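Local coordinates for hypothetical dTDP-4-dehydrorhamnose 3,5-epimerase (Sulfolobus tokodaii, PDB 2B9U), which probably catalyses the epimerization at C3' and C5' of a dTDP-4-keto-6-deoxy sugar, a step in dTDP-L-rhamnose biosynthesis, and acts as a homodimer, at residues Glu6-Gly11 and Tyr108-Pro113; Ile12-Pro17 and Val98-Asn103. All coordinates share one frame; numbering follows the deposited sequence.

Contact 1 (Glu6-Gly11 and Tyr108-Pro113); sequences ENLGMG and YMLWIP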
ATOM      1  N   GLU A   6       9.440 -14.703  -9.645  1.00 31.03           N
ATOM      2  CA  GLU A   6       9.322 -16.137  -9.892  1.00 31.36           C
ATOM      3  C   GLU A   6       7.961 -16.505 -10.482  1.00 31.11           C
ATOM      4  O   GLU A   6       6.922 -16.194  -9.896  1.00 29.87           O
ATOM      5  CB  GLU A   6       9.561 -16.941  -8.611  1.00 31.27           C
ATOM      6  CG  GLU A   6      10.689 -16.378  -7.751  1.00 33.37           C
ATOM      7  CD  GLU A   6      11.204 -17.333  -6.683  1.00 34.72           C
ATOM      8  OE1 GLU A   6      10.441 -18.210  -6.224  1.00 35.69           O
ATOM      9  OE2 GLU A   6      12.391 -17.177  -6.295  1.00 38.05           O
ATOM     10  N   ASN A   7       7.989 -17.178 -11.638  1.00 31.11           N
ATOM     11  CA  ASN A   7       6.791 -17.717 -12.276  1.00 31.07           C
ATOM     12  C   ASN A   7       6.245 -18.890 -11.492  1.00 30.61           C
ATOM     13  O   ASN A   7       6.925 -19.905 -11.344  1.00 30.57           O
ATOM     14  CB  ASN A   7       7.091 -18.224 -13.694  1.00 32.11           C
ATOM     15  CG  ASN A   7       7.603 -17.144 -14.617  1.00 34.64           C
ATOM     16  OD1 ASN A   7       8.030 -16.070 -14.175  1.00 36.40           O
ATOM     17  ND2 ASN A   7       7.579 -17.429 -15.924  1.00 36.41           N
ATOM     18  N   LEU A   8       5.004 -18.779 -11.037  1.00 29.94           N
ATOM     19  CA  LEU A   8       4.365 -19.884 -10.321  1.00 29.53           C
ATOM     20  C   LEU A   8       3.411 -20.700 -11.203  1.00 29.20           C
ATOM     21  O   LEU A   8       2.752 -21.629 -10.732  1.00 29.03           O
ATOM     22  CB  LEU A   8       3.666 -19.382  -9.048  1.00 29.12           C
ATOM     23  CG  LEU A   8       4.482 -18.556  -8.030  1.00 29.62           C
ATOM     24  CD1 LEU A   8       3.669 -18.367  -6.776  1.00 29.16           C
ATOM     25  CD2 LEU A   8       5.854 -19.161  -7.657  1.00 29.41           C
ATOM     26  N   GLY A   9       3.358 -20.361 -12.489  1.00 29.75           N
ATOM     27  CA  GLY A   9       2.444 -21.004 -13.423  1.00 29.46           C
ATOM     28  C   GLY A   9       1.238 -20.149 -13.756  1.00 29.70           C
ATOM     29  O   GLY A   9       0.749 -19.399 -12.909  1.00 29.65           O
ATOM     30  N   MET A  10       0.776 -20.259 -15.003  1.00 29.74           N
ATOM     31  CA  MET A  10      -0.507 -19.690 -15.482  1.00 29.71           C
ATOM     32  C   MET A  10      -0.574 -18.163 -15.490  1.00 29.10           C
ATOM     33  O   MET A  10      -1.659 -17.602 -15.570  1.00 29.16           O
ATOM     34  CB  MET A  10      -1.724 -20.224 -14.694  1.00 29.99           C
ATOM     35  CG  MET A  10      -1.711 -21.670 -14.255  1.00 32.29           C
ATOM     36  SD  MET A  10      -3.246 -22.032 -13.357  1.00 36.70           S
ATOM     37  CE  MET A  10      -2.707 -21.963 -11.654  1.00 34.85           C
ATOM     38  N   GLY A  11       0.570 -17.495 -15.393  1.00 28.99           N
ATOM     39  CA  GLY A  11       0.606 -16.036 -15.315  1.00 28.42           C
ATOM     40  C   GLY A  11       0.731 -15.474 -13.905  1.00 28.29           C
ATOM     41  O   GLY A  11       0.803 -14.257 -13.719  1.00 28.27           O
ATOM     42  N   TYR A 108       6.887 -11.071   0.841  1.00 23.80           N
ATOM     43  CA  TYR A 108       6.609 -11.477  -0.550  1.00 23.72           C
ATOM     44  C   TYR A 108       5.217 -11.050  -1.005  1.00 23.96           C
ATOM     45  O   TYR A 108       4.288 -10.843  -0.185  1.00 24.05           O
ATOM     46  CB  TYR A 108       6.729 -13.005  -0.742  1.00 24.20           C
ATOM     47  CG  TYR A 108       8.106 -13.627  -0.521  1.00 23.98           C
ATOM     48  CD1 TYR A 108       9.265 -12.866  -0.564  1.00 24.15           C
ATOM     49  CD2 TYR A 108       8.231 -14.994  -0.307  1.00 24.73           C
ATOM     50  CE1 TYR A 108      10.521 -13.446  -0.372  1.00 25.96           C
ATOM     51  CE2 TYR A 108       9.478 -15.585  -0.121  1.00 26.27           C
ATOM     52  CZ  TYR A 108      10.616 -14.808  -0.156  1.00 26.37           C
ATOM     53  OH  TYR A 108      11.852 -15.399   0.042  1.00 28.48           O
ATOM     54  N   MET A 109       5.087 -10.946  -2.325  1.00 23.58           N
ATOM     55  CA  MET A 109       3.873 -10.495  -2.986  1.00 24.15           C
ATOM     56  C   MET A 109       3.516 -11.503  -4.061  1.00 23.98           C
ATOM     57  O   MET A 109       4.392 -12.152  -4.608  1.00 23.29           O
ATOM     58  CB  MET A 109       4.108  -9.136  -3.657  1.00 24.25           C
ATOM     59  CG  MET A 109       4.149  -7.940  -2.707  1.00 25.71           C
ATOM     60  SD  MET A 109       4.888  -6.508  -3.512  1.00 30.68           S
ATOM     61  CE  MET A 109       6.634  -6.880  -3.287  1.00 25.19           C
ATOM     62  N   LEU A 110       2.229 -11.610  -4.358  1.00 24.46           N
ATOM     63  CA  LEU A 110       1.726 -12.423  -5.460  1.00 24.85           C
ATOM     64  C   LEU A 110       1.027 -11.489  -6.418  1.00 24.64           C
ATOM     65  O   LEU A 110       0.090 -10.756  -6.016  1.00 24.11           O
ATOM     66  CB  LEU A 110       0.662 -13.394  -4.962  1.00 25.22           C
ATOM     67  CG  LEU A 110       0.732 -14.911  -5.004  1.00 27.58           C
ATOM     68  CD1 LEU A 110      -0.662 -15.405  -5.352  1.00 26.71           C
ATOM     69  CD2 LEU A 110       1.768 -15.449  -5.985  1.00 25.47           C
ATOM     70  N   TRP A 111       1.459 -11.528  -7.679  1.00 24.48           N
ATOM     71  CA  TRP A 111       0.719 -10.896  -8.770  1.00 24.03           C
ATOM     72  C   TRP A 111      -0.223 -11.918  -9.384  1.00 24.25           C
ATOM     73  O   TRP A 111       0.194 -13.026  -9.791  1.00 23.62           O
ATOM     74  CB  TRP A 111       1.654 -10.309  -9.817  1.00 24.04           C
ATOM     75  CG  TRP A 111       1.038 -10.174 -11.217  1.00 23.57           C
ATOM     76  CD1 TRP A 111       1.332 -10.935 -12.317  1.00 24.02           C
ATOM     77  CD2 TRP A 111       0.043  -9.222 -11.644  1.00 23.64           C
ATOM     78  NE1 TRP A 111       0.586 -10.521 -13.398  1.00 24.34           N
ATOM     79  CE2 TRP A 111      -0.222  -9.481 -13.010  1.00 24.52           C
ATOM     80  CE3 TRP A 111      -0.662  -8.188 -11.001  1.00 23.39           C
ATOM     81  CZ2 TRP A 111      -1.133  -8.721 -13.756  1.00 25.26           C
ATOM     82  CZ3 TRP A 111      -1.590  -7.441 -11.749  1.00 23.12           C
ATOM     83  CH2 TRP A 111      -1.811  -7.714 -13.108  1.00 23.34           C
ATOM     84  N   ILE A 112      -1.497 -11.536  -9.417  1.00 24.03           N
ATOM     85  CA  ILE A 112      -2.588 -12.365  -9.905  1.00 24.10           C
ATOM     86  C   ILE A 112      -3.301 -11.622 -11.060  1.00 24.83           C
ATOM     87  O   ILE A 112      -4.096 -10.700 -10.824  1.00 24.72           O
ATOM     88  CB  ILE A 112      -3.626 -12.684  -8.800  1.00 23.90           C
ATOM     89  CG1 ILE A 112      -2.954 -13.223  -7.523  1.00 22.55           C
ATOM     90  CG2 ILE A 112      -4.715 -13.647  -9.344  1.00 23.90           C
ATOM     91  CD1 ILE A 112      -3.909 -13.405  -6.371  1.00 22.05           C
ATOM     92  N   PRO A 113      -3.034 -12.041 -12.307  1.00 25.20           N
ATOM     93  CA  PRO A 113      -3.610 -11.418 -13.512  1.00 25.52           C
ATOM     94  C   PRO A 113      -5.116 -11.656 -13.603  1.00 25.95           C
ATOM     95  O   PRO A 113      -5.634 -12.493 -12.876  1.00 25.62           O
ATOM     96  CB  PRO A 113      -2.869 -12.124 -14.664  1.00 25.46           C
ATOM     97  CG  PRO A 113      -2.408 -13.406 -14.106  1.00 25.59           C
ATOM     98  CD  PRO A 113      -2.162 -13.188 -12.630  1.00 25.00           C
TER
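Leu-8 lays one branch of its fork over one branch of Leu-110: its CD1 reaches CD2 of Leu-110 at 3.6 Å, and the two side chains cross obliquely. Leu-8 holds CG beside its backbone N (chi1 -54°), which carries the fork from strand 3-9 towards strand 109-112. Leu-110 meets it with CD2 alone; its first side-chain bond does not head for Leu-8, and a chi1 of -118°, off the staggered positions, goes with the turn that brings CD2 there. No backbone bond joins the two strands, because strand 12-22 runs between them and pairs with both. At the end of the turn that leads into strand 12-22, Gly-11 sets its carbonyl O against Pro-113, 3.3 Å from CD of that ring and equally close to its CG. The same oxygen comes obliquely to the Trp-111 indole, 3.6 Å from CD1. The distance from Gly-11 O to Trp-111 NE1 is 3.8 Å, and the approach is packing, not a hydrogen bond. Pro-113 N sits above one face of the indole, offset towards its rim. Gly-11, which has no side chain, passes close to the Pro-113 ring with a positive phi. Farther on, Leu-8 rests on Val-98 and Leu-110 on Leu-102, so the leucine pair borders the facing sheet of this jelly-roll-like, cupin-type barrel. With no hydrogen bond or ion pair across it, the contact depends on apolar overlap and on the close fit of one carbonyl against a proline.

Contact 2 (Ile12-Pro17 and Val98-Asn103); sequences IILIKP and VKAELN
Val-98 begins the contact by facing Ile-12, and both of its methyls take part. CG1, anti to the backbone N (chi1 173°), lies 3.9 Å from CG2 of Ile-12, while Val-98 CG2 comes within 4.0 Å of CG1 of Ile-12. The two branched side chains thus mesh through two pairs of carbons, lying alongside one another in opposing senses. Ala-100, next on this face of the strand, offers just its CB, a loose 4.5 Å from CD1 of Leu-14. Glu-101 points away from strand 12-22 and accepts a bond from the amide of Asn-103, ND2 to OE2 at 3.2 Å. Asn-103 ND2 meets OE2 from above the carboxylate plane, and OE2 lies nearly in the plane of the Asn-103 amide; a salt bridge to Arg-79 NE gives OE2 a second partner. Leu-102 closes the contact with CD2, 4.1 Å from CD1 of Leu-14. In Leu-14 a chi1 of -175° sets CG away from the backbone N and lets CD1 reach strand 97-103, where it serves both Ala-100 and Leu-102, whose side chains meet it with one methyl each. The strands run almost in the same direction, 12° apart, with axes 9.4 Å from each other, and no hydrogen bond passes between them: this is face packing of two layers. Strand 97-103 edges the five-stranded sheet, with Val-98 bonded to Ala-84 of strand 79-86. Opposite it, strand 12-22 lies between strands 3-9 and 109-112, and Ile-12 also packs on Leu-110 and Ile-112 of the latter.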
ATOM      1  N   ILE A  12       0.775 -16.364 -12.915  1.00 28.24           N
ATOM      2  CA  ILE A  12       0.909 -15.982 -11.501  1.00 27.61           C
ATOM      3  C   ILE A  12       2.398 -15.786 -11.230  1.00 27.46           C
ATOM      4  O   ILE A  12       3.225 -16.616 -11.642  1.00 27.26           O
ATOM      5  CB  ILE A  12       0.309 -17.073 -10.541  1.00 27.75           C
ATOM      6  CG1 ILE A  12      -1.148 -17.406 -10.900  1.00 27.63           C
ATOM      7  CG2 ILE A  12       0.452 -16.682  -9.049  1.00 27.32           C
ATOM      8  CD1 ILE A  12      -2.152 -16.325 -10.575  1.00 29.77           C
ATOM      9  N   ILE A  13       2.738 -14.686 -10.552  1.00 26.24           N
ATOM     10  CA  ILE A  13       4.120 -14.329 -10.316  1.00 25.32           C
ATOM     11  C   ILE A  13       4.331 -13.998  -8.844  1.00 25.49           C
ATOM     12  O   ILE A  13       3.548 -13.257  -8.247  1.00 24.34           O
ATOM     13  CB  ILE A  13       4.575 -13.128 -11.197  1.00 25.99           C
ATOM     14  CG1 ILE A  13       4.439 -13.464 -12.697  1.00 26.07           C
ATOM     15  CG2 ILE A  13       6.019 -12.763 -10.882  1.00 23.82           C
ATOM     16  CD1 ILE A  13       4.924 -12.389 -13.647  1.00 27.98           C
ATOM     17  N   LEU A  14       5.382 -14.570  -8.261  1.00 24.88           N
ATOM     18  CA  LEU A  14       5.777 -14.208  -6.901  1.00 24.76           C
ATOM     19  C   LEU A  14       6.854 -13.139  -6.984  1.00 23.96           C
ATOM     20  O   LEU A  14       7.834 -13.299  -7.721  1.00 24.40           O
ATOM     21  CB  LEU A  14       6.282 -15.433  -6.111  1.00 25.09           C
ATOM     22  CG  LEU A  14       6.598 -15.101  -4.647  1.00 23.89           C
ATOM     23  CD1 LEU A  14       5.503 -15.621  -3.722  1.00 25.47           C
ATOM     24  CD2 LEU A  14       7.967 -15.628  -4.264  1.00 23.58           C
ATOM     25  N   ILE A  15       6.654 -12.042  -6.251  1.00 22.95           N
ATOM     26  CA  ILE A  15       7.610 -10.935  -6.222  1.00 22.74           C
ATOM     27  C   ILE A  15       8.308 -10.871  -4.868  1.00 22.61           C
ATOM     28  O   ILE A  15       7.657 -10.910  -3.811  1.00 22.00           O
ATOM     29  CB  ILE A  15       6.955  -9.560  -6.573  1.00 22.42           C
ATOM     30  CG1 ILE A  15       6.255  -9.622  -7.918  1.00 22.95           C
ATOM     31  CG2 ILE A  15       8.002  -8.439  -6.664  1.00 22.96           C
ATOM     32  CD1 ILE A  15       4.771  -9.646  -7.813  1.00 26.34           C
ATOM     33  N   LYS A  16       9.633 -10.748  -4.905  1.00 22.38           N
ATOM     34  CA  LYS A  16      10.426 -10.754  -3.683  1.00 23.25           C
ATOM     35  C   LYS A  16      11.195  -9.457  -3.607  1.00 22.92           C
ATOM     36  O   LYS A  16      12.075  -9.227  -4.434  1.00 22.45           O
ATOM     37  CB  LYS A  16      11.416 -11.913  -3.691  1.00 23.51           C
ATOM     38  CG  LYS A  16      10.818 -13.272  -3.927  1.00 26.11           C
ATOM     39  CD  LYS A  16      11.917 -14.238  -4.346  1.00 30.40           C
ATOM     40  CE  LYS A  16      11.872 -15.504  -3.520  1.00 33.14           C
ATOM     41  NZ  LYS A  16      13.128 -16.329  -3.686  1.00 36.31           N
ATOM     42  N   PRO A  17      10.846  -8.588  -2.633  1.00 22.89           N
ATOM     43  CA  PRO A  17      11.502  -7.283  -2.523  1.00 22.89           C
ATOM     44  C   PRO A  17      12.781  -7.327  -1.694  1.00 23.11           C
ATOM     45  O   PRO A  17      13.059  -8.321  -1.039  1.00 23.76           O
ATOM     46  CB  PRO A  17      10.426  -6.411  -1.848  1.00 23.15           C
ATOM     47  CG  PRO A  17       9.625  -7.373  -0.991  1.00 23.04           C
ATOM     48  CD  PRO A  17       9.802  -8.776  -1.604  1.00 22.95           C
ATOM     49  N   VAL A  98      -2.935 -21.782  -7.587  1.00 33.31           N
ATOM     50  CA  VAL A  98      -1.648 -21.530  -6.956  1.00 32.63           C
ATOM     51  C   VAL A  98      -1.891 -21.151  -5.490  1.00 32.34           C
ATOM     52  O   VAL A  98      -2.813 -20.387  -5.179  1.00 31.39           O
ATOM     53  CB  VAL A  98      -0.837 -20.416  -7.711  1.00 32.58           C
ATOM     54  CG1 VAL A  98       0.422 -20.025  -6.953  1.00 31.79           C
ATOM     55  CG2 VAL A  98      -0.474 -20.871  -9.116  1.00 32.35           C
ATOM     56  N   LYS A  99      -1.076 -21.725  -4.607  1.00 31.95           N
ATOM     57  CA  LYS A  99      -1.063 -21.400  -3.180  1.00 31.78           C
ATOM     58  C   LYS A  99       0.292 -20.802  -2.849  1.00 31.26           C
ATOM     59  O   LYS A  99       1.320 -21.225  -3.398  1.00 32.05           O
ATOM     60  CB  LYS A  99      -1.272 -22.660  -2.329  1.00 32.21           C
ATOM     61  CG  LYS A  99      -2.641 -23.274  -2.426  1.00 31.79           C
ATOM     62  CD  LYS A  99      -2.827 -24.292  -1.325  1.00 33.64           C
ATOM     63  CE  LYS A  99      -4.181 -24.943  -1.372  1.00 34.22           C
ATOM     64  NZ  LYS A  99      -4.323 -25.969  -0.282  1.00 34.72           N
ATOM     65  N   ALA A 100       0.288 -19.795  -1.982  1.00 30.12           N
ATOM     66  CA  ALA A 100       1.508 -19.156  -1.497  1.00 28.84           C
ATOM     67  C   ALA A 100       1.248 -18.505  -0.141  1.00 28.89           C
ATOM     68  O   ALA A 100       0.227 -17.817   0.039  1.00 27.96           O
ATOM     69  CB  ALA A 100       2.017 -18.101  -2.492  1.00 28.64           C
ATOM     70  N   GLU A 101       2.165 -18.740   0.798  1.00 27.97           N
ATOM     71  CA  GLU A 101       2.174 -18.041   2.073  1.00 28.38           C
ATOM     72  C   GLU A 101       2.839 -16.686   1.937  1.00 27.11           C
ATOM     73  O   GLU A 101       4.034 -16.576   1.614  1.00 27.04           O
ATOM     74  CB  GLU A 101       2.854 -18.852   3.185  1.00 28.58           C
ATOM     75  CG  GLU A 101       2.509 -18.284   4.581  1.00 32.01           C
ATOM     76  CD  GLU A 101       3.072 -19.099   5.728  1.00 34.71           C
ATOM     77  OE1 GLU A 101       3.193 -20.348   5.607  1.00 37.15           O
ATOM     78  OE2 GLU A 101       3.390 -18.482   6.764  1.00 36.66           O
ATOM     79  N   LEU A 102       2.040 -15.649   2.164  1.00 25.92           N
ATOM     80  CA  LEU A 102       2.543 -14.281   2.198  1.00 24.57           C
ATOM     81  C   LEU A 102       2.431 -13.836   3.633  1.00 23.88           C
ATOM     82  O   LEU A 102       1.446 -14.119   4.300  1.00 23.47           O
ATOM     83  CB  LEU A 102       1.726 -13.377   1.249  1.00 24.13           C
ATOM     84  CG  LEU A 102       1.551 -13.903  -0.181  1.00 23.03           C
ATOM     85  CD1 LEU A 102       0.585 -13.036  -0.981  1.00 21.34           C
ATOM     86  CD2 LEU A 102       2.917 -14.026  -0.941  1.00 20.18           C
ATOM     87  N   ASN A 103       3.470 -13.177   4.124  1.00 23.51           N
ATOM     88  CA  ASN A 103       3.552 -12.838   5.535  1.00 23.30           C
ATOM     89  C   ASN A 103       4.489 -11.653   5.757  1.00 23.08           C
ATOM     90  O   ASN A 103       5.168 -11.211   4.822  1.00 22.40           O
ATOM     91  CB  ASN A 103       3.933 -14.074   6.394  1.00 23.05           C
ATOM     92  CG  ASN A 103       5.263 -14.715   5.990  1.00 23.72           C
ATOM     93  OD1 ASN A 103       6.256 -14.037   5.774  1.00 23.29           O
ATOM     94  ND2 ASN A 103       5.280 -16.045   5.927  1.00 24.92           N
TER

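Strand 12-22 ties the contacts together. In contact 1 it is the strand between the two partners, with probable hydrogen bonds from Leu-14 N to Glu-6 O and from Trp-111 N to Ile-13 O; in contact 2 it is itself a partner. Contact 1 therefore spans strands of one sheet, while contact 2 joins that sheet to the facing one. Their centres are about 6 Å apart, and Met-10 CE lies 3.6 Å from Val-98 CG2. Contact 2 is buried and entirely aliphatic, as befits the space between two sheets. Contact 1 is only partly buried: its leucine pair borders that core, but its other end, at exposed Gly-11, brings a polar carbonyl against rings.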